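Local coordinates for effector protein MavE (Legionella pneumophila subsp. pneumophila, PDB 6PIR) that acts as a virulence effector needed for endoplasmic reticulum-mediated remodelling of the Legionella-containing vacuole, lysosomal evasion and intracellular replication, at residues A[20-25]-A[117-122]; A[30-35]-A[73-78]. All blocks are in the same frame, centred on the assembly; numbering follows the deposited sequence.

Interaction 1: residues A[20-25]-A[117-122]; sequences TILSVD and KSVREN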
ATOM      1  N   THR A  20       7.402  -2.843   5.275  1.00 24.03           N
ATOM      2  CA  THR A  20       8.336  -2.194   6.193  1.00 24.19           C
ATOM      3  C   THR A  20       7.588  -1.517   7.350  1.00 22.22           C
ATOM      4  O   THR A  20       7.903  -1.731   8.532  1.00 23.60           O
ATOM      5  CB  THR A  20       9.190  -1.197   5.394  1.00 24.48           C
ATOM      6  OG1 THR A  20       9.955  -1.885   4.380  1.00 27.73           O
ATOM      7  CG2 THR A  20      10.170  -0.414   6.283  1.00 23.28           C
ATOM      8  N   ILE A  21       6.547  -0.747   7.025  1.00 21.88           N
ATOM      9  CA  ILE A  21       5.769  -0.050   8.043  1.00 24.77           C
ATOM     10  C   ILE A  21       5.109  -1.066   8.967  1.00 24.77           C
ATOM     11  O   ILE A  21       5.136  -0.923  10.195  1.00 22.01           O
ATOM     12  CB  ILE A  21       4.745   0.884   7.372  1.00 21.27           C
ATOM     13  CG1 ILE A  21       5.481   1.978   6.593  1.00 21.66           C
ATOM     14  CG2 ILE A  21       3.810   1.540   8.429  1.00 23.48           C
ATOM     15  CD1 ILE A  21       4.567   2.771   5.645  1.00 24.69           C
ATOM     16  N   LEU A  22       4.588  -2.153   8.402  1.00 24.79           N
ATOM     17  CA  LEU A  22       3.971  -3.179   9.235  1.00 27.84           C
ATOM     18  C   LEU A  22       4.994  -4.044   9.973  1.00 29.28           C
ATOM     19  O   LEU A  22       4.607  -4.912  10.756  1.00 32.60           O
ATOM     20  CB  LEU A  22       3.057  -4.058   8.370  1.00 24.13           C
ATOM     21  CG  LEU A  22       1.902  -3.242   7.775  1.00 24.44           C
ATOM     22  CD1 LEU A  22       1.015  -4.092   6.863  1.00 24.88           C
ATOM     23  CD2 LEU A  22       1.095  -2.537   8.898  1.00 23.23           C
ATOM     24  N   SER A  23       6.279  -3.858   9.732  1.00 25.86           N
ATOM     25  CA  SER A  23       7.290  -4.672  10.387  1.00 25.85           C
ATOM     26  C   SER A  23       7.972  -3.987  11.562  1.00 30.12           C
ATOM     27  O   SER A  23       8.857  -4.594  12.177  1.00 33.28           O
ATOM     28  CB  SER A  23       8.336  -5.110   9.378  1.00 24.87           C
ATOM     29  OG  SER A  23       7.769  -5.996   8.428  1.00 23.99           O
ATOM     30  N   VAL A  24       7.634  -2.734  11.865  1.00 27.12           N
ATOM     31  CA  VAL A  24       8.290  -1.987  12.941  1.00 28.18           C
ATOM     32  C   VAL A  24       7.250  -1.555  13.968  1.00 29.55           C
ATOM     33  O   VAL A  24       6.038  -1.617  13.734  1.00 28.84           O
ATOM     34  CB  VAL A  24       9.069  -0.781  12.406  1.00 29.59           C
ATOM     35  CG1 VAL A  24      10.159  -1.251  11.398  1.00 27.24           C
ATOM     36  CG2 VAL A  24       8.105   0.181  11.729  1.00 28.51           C
ATOM     37  N   ASP A  25       7.743  -1.079  15.110  1.00 32.24           N
ATOM     38  CA  ASP A  25       6.870  -0.861  16.248  1.00 34.02           C
ATOM     39  C   ASP A  25       6.051   0.415  16.087  1.00 30.76           C
ATOM     40  O   ASP A  25       6.246   1.219  15.162  1.00 27.45           O
ATOM     41  CB  ASP A  25       7.681  -0.838  17.555  1.00 32.36           C
ATOM     42  CG  ASP A  25       8.725   0.286  17.611  1.00 38.75           C
ATOM     43  OD1 ASP A  25       8.563   1.364  16.993  1.00 36.05           O
ATOM     44  OD2 ASP A  25       9.743   0.086  18.314  1.00 40.99           O
ATOM     45  N   LYS A 117      -0.028  -8.927  10.474  1.00 23.00           N
ATOM     46  CA  LYS A 117       0.988  -9.905  10.099  1.00 21.76           C
ATOM     47  C   LYS A 117       0.562 -10.617   8.817  1.00 20.81           C
ATOM     48  O   LYS A 117       1.381 -10.853   7.906  1.00 23.30           O
ATOM     49  CB  LYS A 117       1.221 -10.882  11.265  1.00 24.35           C
ATOM     50  CG  LYS A 117       2.320 -11.939  11.014  1.00 27.84           C
ATOM     51  CD  LYS A 117       2.511 -12.915  12.206  1.00 33.78           C
ATOM     52  CE  LYS A 117       2.995 -12.242  13.500  1.00 37.03           C
ATOM     53  NZ  LYS A 117       3.350 -13.282  14.560  1.00 38.75           N
ATOM     54  N   SER A 118      -0.733 -10.929   8.704  1.00 22.66           N
ATOM     55  CA  SER A 118      -1.216 -11.569   7.469  1.00 23.97           C
ATOM     56  C   SER A 118      -1.091 -10.644   6.281  1.00 25.38           C
ATOM     57  O   SER A 118      -0.747 -11.091   5.182  1.00 29.57           O
ATOM     58  CB  SER A 118      -2.663 -12.025   7.613  1.00 27.56           C
ATOM     59  OG  SER A 118      -2.795 -13.081   8.541  1.00 26.75           O
ATOM     60  N   VAL A 119      -1.411  -9.357   6.467  1.00 22.35           N
ATOM     61  CA  VAL A 119      -1.259  -8.393   5.386  1.00 24.02           C
ATOM     62  C   VAL A 119       0.187  -8.356   4.941  1.00 22.90           C
ATOM     63  O   VAL A 119       0.484  -8.383   3.749  1.00 24.22           O
ATOM     64  CB  VAL A 119      -1.744  -6.996   5.809  1.00 22.55           C
ATOM     65  CG1 VAL A 119      -1.386  -5.992   4.707  1.00 23.48           C
ATOM     66  CG2 VAL A 119      -3.245  -7.029   6.071  1.00 24.40           C
ATOM     67  N   ARG A 120       1.104  -8.274   5.905  1.00 24.71           N
ATOM     68  CA  ARG A 120       2.525  -8.296   5.613  1.00 28.50           C
ATOM     69  C   ARG A 120       2.871  -9.487   4.727  1.00 30.36           C
ATOM     70  O   ARG A 120       3.572  -9.336   3.722  1.00 31.45           O
ATOM     71  CB  ARG A 120       3.291  -8.345   6.930  1.00 33.86           C
ATOM     72  CG  ARG A 120       4.746  -7.956   6.910  1.00 38.35           C
ATOM     73  CD  ARG A 120       5.133  -7.650   8.377  1.00 43.35           C
ATOM     74  NE  ARG A 120       5.382  -8.838   9.197  1.00 46.64           N
ATOM     75  CZ  ARG A 120       5.209  -8.890  10.522  1.00 48.11           C
ATOM     76  NH1 ARG A 120       4.765  -7.828  11.182  1.00 42.53           N
ATOM     77  NH2 ARG A 120       5.461 -10.016  11.197  1.00 52.88           N
ATOM     78  N   GLU A 121       2.357 -10.680   5.073  1.00 29.37           N
ATOM     79  CA  GLU A 121       2.729 -11.883   4.323  1.00 29.77           C
ATOM     80  C   GLU A 121       2.052 -11.938   2.953  1.00 29.67           C
ATOM     81  O   GLU A 121       2.692 -12.302   1.958  1.00 33.61           O
ATOM     82  CB  GLU A 121       2.454 -13.107   5.177  1.00 35.20           C
ATOM     83  CG  GLU A 121       3.452 -13.152   6.339  1.00 42.50           C
ATOM     84  CD  GLU A 121       2.954 -13.999   7.485  1.00 49.36           C
ATOM     85  OE1 GLU A 121       1.785 -14.429   7.388  1.00 52.10           O
ATOM     86  OE2 GLU A 121       3.708 -14.217   8.469  1.00 47.07           O
ATOM     87  N   ASN A 122       0.767 -11.570   2.873  1.00 30.75           N
ATOM     88  CA  ASN A 122       0.102 -11.408   1.582  1.00 30.36           C
ATOM     89  C   ASN A 122       0.932 -10.493   0.686  1.00 29.63           C
ATOM     90  O   ASN A 122       1.244 -10.826  -0.463  1.00 30.91           O
ATOM     91  CB  ASN A 122      -1.304 -10.797   1.759  1.00 31.88           C
ATOM     92  CG  ASN A 122      -2.315 -11.737   2.450  1.00 31.61           C
ATOM     93  OD1 ASN A 122      -2.119 -12.954   2.528  1.00 31.92           O
ATOM     94  ND2 ASN A 122      -3.409 -11.153   2.972  1.00 25.23           N
TER

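Interaction 2: residues A[30-35]-A[73-78]; sequences DAIHHF and IALVSE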
ATOM      1  N   ASP A  30       4.474   5.753  14.024  1.00 25.20           N
ATOM      2  CA  ASP A  30       4.052   7.137  14.245  1.00 27.08           C
ATOM      3  C   ASP A  30       5.071   8.113  13.677  1.00 25.42           C
ATOM      4  O   ASP A  30       4.698   9.169  13.162  1.00 23.61           O
ATOM      5  CB  ASP A  30       3.835   7.427  15.730  1.00 28.92           C
ATOM      6  CG  ASP A  30       2.655   6.668  16.332  1.00 30.43           C
ATOM      7  OD1 ASP A  30       1.797   6.200  15.569  1.00 34.07           O
ATOM      8  OD2 ASP A  30       2.578   6.588  17.581  1.00 35.05           O
ATOM      9  N   ALA A  31       6.372   7.789  13.783  1.00 25.43           N
ATOM     10  CA  ALA A  31       7.408   8.651  13.199  1.00 26.57           C
ATOM     11  C   ALA A  31       7.293   8.713  11.673  1.00 22.04           C
ATOM     12  O   ALA A  31       7.455   9.786  11.065  1.00 24.19           O
ATOM     13  CB  ALA A  31       8.790   8.152  13.626  1.00 28.10           C
ATOM     14  N   ILE A  32       7.027   7.563  11.049  1.00 21.67           N
ATOM     15  CA  ILE A  32       6.835   7.494   9.600  1.00 28.18           C
ATOM     16  C   ILE A  32       5.626   8.319   9.197  1.00 26.05           C
ATOM     17  O   ILE A  32       5.674   9.109   8.245  1.00 23.68           O
ATOM     18  CB  ILE A  32       6.667   6.039   9.150  1.00 29.38           C
ATOM     19  CG1 ILE A  32       7.937   5.233   9.431  1.00 31.96           C
ATOM     20  CG2 ILE A  32       6.317   6.027   7.643  1.00 30.02           C
ATOM     21  CD1 ILE A  32       7.780   3.702   9.282  1.00 31.90           C
ATOM     22  N   HIS A  33       4.523   8.153   9.934  1.00 24.43           N
ATOM     23  CA  HIS A  33       3.335   8.955   9.687  1.00 24.25           C
ATOM     24  C   HIS A  33       3.653  10.442   9.776  1.00 24.41           C
ATOM     25  O   HIS A  33       3.245  11.239   8.917  1.00 26.84           O
ATOM     26  CB  HIS A  33       2.216   8.586  10.675  1.00 26.46           C
ATOM     27  CG  HIS A  33       0.922   9.259  10.336  1.00 31.81           C
ATOM     28  ND1 HIS A  33       0.174   8.902   9.229  1.00 36.06           N
ATOM     29  CD2 HIS A  33       0.314  10.343  10.865  1.00 35.37           C
ATOM     30  CE1 HIS A  33      -0.871   9.710   9.134  1.00 37.82           C
ATOM     31  NE2 HIS A  33      -0.805  10.592  10.114  1.00 34.33           N
ATOM     32  N   HIS A  34       4.363  10.837  10.838  1.00 24.27           N
ATOM     33  CA  HIS A  34       4.713  12.227  11.022  1.00 29.14           C
ATOM     34  C   HIS A  34       5.496  12.745   9.829  1.00 31.41           C
ATOM     35  O   HIS A  34       5.268  13.874   9.369  1.00 30.23           O
ATOM     36  CB  HIS A  34       5.525  12.338  12.308  1.00 29.80           C
ATOM     37  CG  HIS A  34       6.028  13.717  12.573  1.00 36.54           C
ATOM     38  ND1 HIS A  34       5.218  14.830  12.488  1.00 38.93           N
ATOM     39  CD2 HIS A  34       7.260  14.165  12.902  1.00 39.68           C
ATOM     40  CE1 HIS A  34       5.933  15.907  12.767  1.00 42.41           C
ATOM     41  NE2 HIS A  34       7.174  15.528  13.022  1.00 40.24           N
ATOM     42  N   PHE A  35       6.391  11.908   9.292  1.00 24.85           N
ATOM     43  CA  PHE A  35       7.209  12.309   8.155  1.00 25.58           C
ATOM     44  C   PHE A  35       6.368  12.514   6.902  1.00 28.88           C
ATOM     45  O   PHE A  35       6.655  13.410   6.101  1.00 28.35           O
ATOM     46  CB  PHE A  35       8.289  11.252   7.890  1.00 26.76           C
ATOM     47  CG  PHE A  35       9.073  11.511   6.634  1.00 28.30           C
ATOM     48  CD1 PHE A  35      10.077  12.469   6.619  1.00 29.35           C
ATOM     49  CD2 PHE A  35       8.812  10.789   5.479  1.00 30.87           C
ATOM     50  CE1 PHE A  35      10.800  12.722   5.442  1.00 31.21           C
ATOM     51  CE2 PHE A  35       9.525  11.036   4.313  1.00 31.67           C
ATOM     52  CZ  PHE A  35      10.520  11.976   4.294  1.00 27.51           C
ATOM     53  N   ILE A  73       2.036   5.087  -0.306  1.00 27.59           N
ATOM     54  CA  ILE A  73       1.771   5.849  -1.534  1.00 32.98           C
ATOM     55  C   ILE A  73       2.548   7.164  -1.527  1.00 32.44           C
ATOM     56  O   ILE A  73       3.153   7.550  -2.533  1.00 32.67           O
ATOM     57  CB  ILE A  73       0.260   6.086  -1.704  1.00 34.49           C
ATOM     58  CG1 ILE A  73      -0.471   4.774  -1.923  1.00 31.78           C
ATOM     59  CG2 ILE A  73      -0.026   7.074  -2.829  1.00 37.39           C
ATOM     60  CD1 ILE A  73      -1.953   4.891  -1.780  1.00 32.85           C
ATOM     61  N   ALA A  74       2.518   7.882  -0.396  1.00 29.02           N
ATOM     62  CA  ALA A  74       3.275   9.119  -0.254  1.00 32.28           C
ATOM     63  C   ALA A  74       4.754   8.898  -0.542  1.00 29.46           C
ATOM     64  O   ALA A  74       5.368   9.661  -1.301  1.00 30.53           O
ATOM     65  CB  ALA A  74       3.088   9.662   1.173  1.00 28.70           C
ATOM     66  N   LEU A  75       5.343   7.854   0.069  1.00 28.32           N
ATOM     67  CA  LEU A  75       6.775   7.619  -0.057  1.00 28.22           C
ATOM     68  C   LEU A  75       7.161   7.227  -1.482  1.00 29.24           C
ATOM     69  O   LEU A  75       8.152   7.728  -2.034  1.00 30.20           O
ATOM     70  CB  LEU A  75       7.209   6.535   0.927  1.00 27.29           C
ATOM     71  CG  LEU A  75       7.187   6.948   2.424  1.00 28.39           C
ATOM     72  CD1 LEU A  75       7.309   5.724   3.293  1.00 26.99           C
ATOM     73  CD2 LEU A  75       8.308   7.921   2.711  1.00 30.29           C
ATOM     74  N   VAL A  76       6.378   6.354  -2.105  1.00 29.40           N
ATOM     75  CA  VAL A  76       6.670   6.021  -3.496  1.00 30.55           C
ATOM     76  C   VAL A  76       6.457   7.230  -4.393  1.00 32.06           C
ATOM     77  O   VAL A  76       7.302   7.543  -5.236  1.00 43.58           O
ATOM     78  CB  VAL A  76       5.820   4.818  -3.956  1.00 30.49           C
ATOM     79  CG1 VAL A  76       5.984   4.594  -5.466  1.00 31.95           C
ATOM     80  CG2 VAL A  76       6.234   3.555  -3.183  1.00 29.21           C
ATOM     81  N   SER A  77       5.350   7.949  -4.211  1.00 32.32           N
ATOM     82  CA  SER A  77       5.025   9.042  -5.109  1.00 35.26           C
ATOM     83  C   SER A  77       6.052  10.160  -5.032  1.00 38.76           C
ATOM     84  O   SER A  77       6.289  10.839  -6.030  1.00 41.44           O
ATOM     85  CB  SER A  77       3.637   9.610  -4.805  1.00 37.44           C
ATOM     86  OG  SER A  77       2.600   8.671  -4.990  1.00 37.97           O
ATOM     87  N   GLU A  78       6.666  10.392  -3.864  1.00 38.47           N
ATOM     88  CA  GLU A  78       7.592  11.521  -3.819  1.00 42.31           C
ATOM     89  C   GLU A  78       8.925  11.252  -4.520  1.00 44.06           C
ATOM     90  O   GLU A  78       9.721  12.185  -4.645  1.00 43.55           O
ATOM     91  CB  GLU A  78       7.822  11.975  -2.374  1.00 39.00           C
ATOM     92  CG  GLU A  78       8.591  11.026  -1.550  1.00 39.32           C
ATOM     93  CD  GLU A  78       8.608  11.457  -0.101  1.00 43.16           C
ATOM     94  OE1 GLU A  78       9.394  10.861   0.675  1.00 45.81           O
ATOM     95  OE2 GLU A  78       7.792  12.338   0.255  1.00 39.33           O
TER

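Interaction 1: residues A[20-25]-A[117-122]
The backbone carbonyl oxygen of L22 takes a hydrogen bond from the guanidinium of R120, with NH1 3.0 Å from L22 O. The bond is moderately bent, 145° at the hydrogen. The oxygen lies at the edge of the guanidinium, close to its plane, while NH1 is tilted out of the carbonyl plane. R120 gets there by leaving helix 115-134 with CG anti to its backbone N (chi1 -162°) and then bending at chi3 (79°), which brings the end of the chain round toward the 20-25 backbone. K117 CB lies over one face of the guanidinium, offset toward its rim.

At the same bend R120 CD comes within 3.1 Å of S23 OG, a close approach of a CH2 group to an oxygen rather than a hydrogen bond. The hydrogen-bond partner of S23 OG is E19 O of helix 5-21. Deeper, the contact turns apolar. L22 points at helix 115-134, and its CD1 meets CG1 of V119 at 3.7 Å, the two branched side chains crossing obliquely. L22 CB also lies 4.1 Å from R120 CD. Beyond this pair the packing continues into helix 59-77, where L22 touches A68 and V119 touches F65; W57 also lies against V119.

A type I turn from I21 to V24 presents the L22 carbonyl near the C-terminal end of helix 5-21. The arrangement is that of an arginine holding a carbonyl near a helix's C-terminal end, joining the first and last helices of this all-helical MavE domain.

Interaction 2: residues A[30-35]-A[73-78]
L75 and F35 make the better-covered, apolar part of this contact: L75 CD2 sits 3.7 Å from F35 CE2, at the edge of the ring and near its plane. F35 projects toward helix 59-77 with CG anti to its backbone N (chi1 173°), which carries the ring over to that helix; the nearest CA atoms, those of F35 and L75, are still 9.5 Å apart. The other methyl of L75, CD1, faces I32 more loosely, 4.5 Å from I32 CG2. L75 also touches T36 of helix 26-36 and F17 of helix 5-21, the latter joining the contact to a third helix.

On the solvent side, where F35 and E78 are both exposed, the contact narrows to one carboxylate oxygen at the same ring edge. E78 OE1 comes as near as the leucine methyl, 3.6 Å from F35 CE2, but E78 buries much less surface here than L75 does. Carboxylate and ring planes are almost perpendicular, 86° apart.

No hydrogen bond crosses between the segments. Cohesion therefore rests on a few apolar contacts, to which the negative E78 probably adds a weak electrostatic attraction for the partly positive hydrogens at the F35 ring edge.

Interactions 1 and 2 lie with their centres about 16 Å apart, and they meet through I32: its CD1 packs 3.9 Å from I21 CG1, with V24 CG2 a little farther off. Segment 20-25 lies at the end of helix 5-21 and segment 30-35 belongs to helix 26-36, the next in the chain, so the turn between them ties the two contacts together. Helix 59-77 connects them as well: it supplies L75 to interaction 2 and touches L22 through A68 and V119 through F65 in interaction 1. Both contacts bracket in sequence the inferred NPxY motif, N42 to Y45, interaction 2 more closely, with 37 residues between its segments against 91.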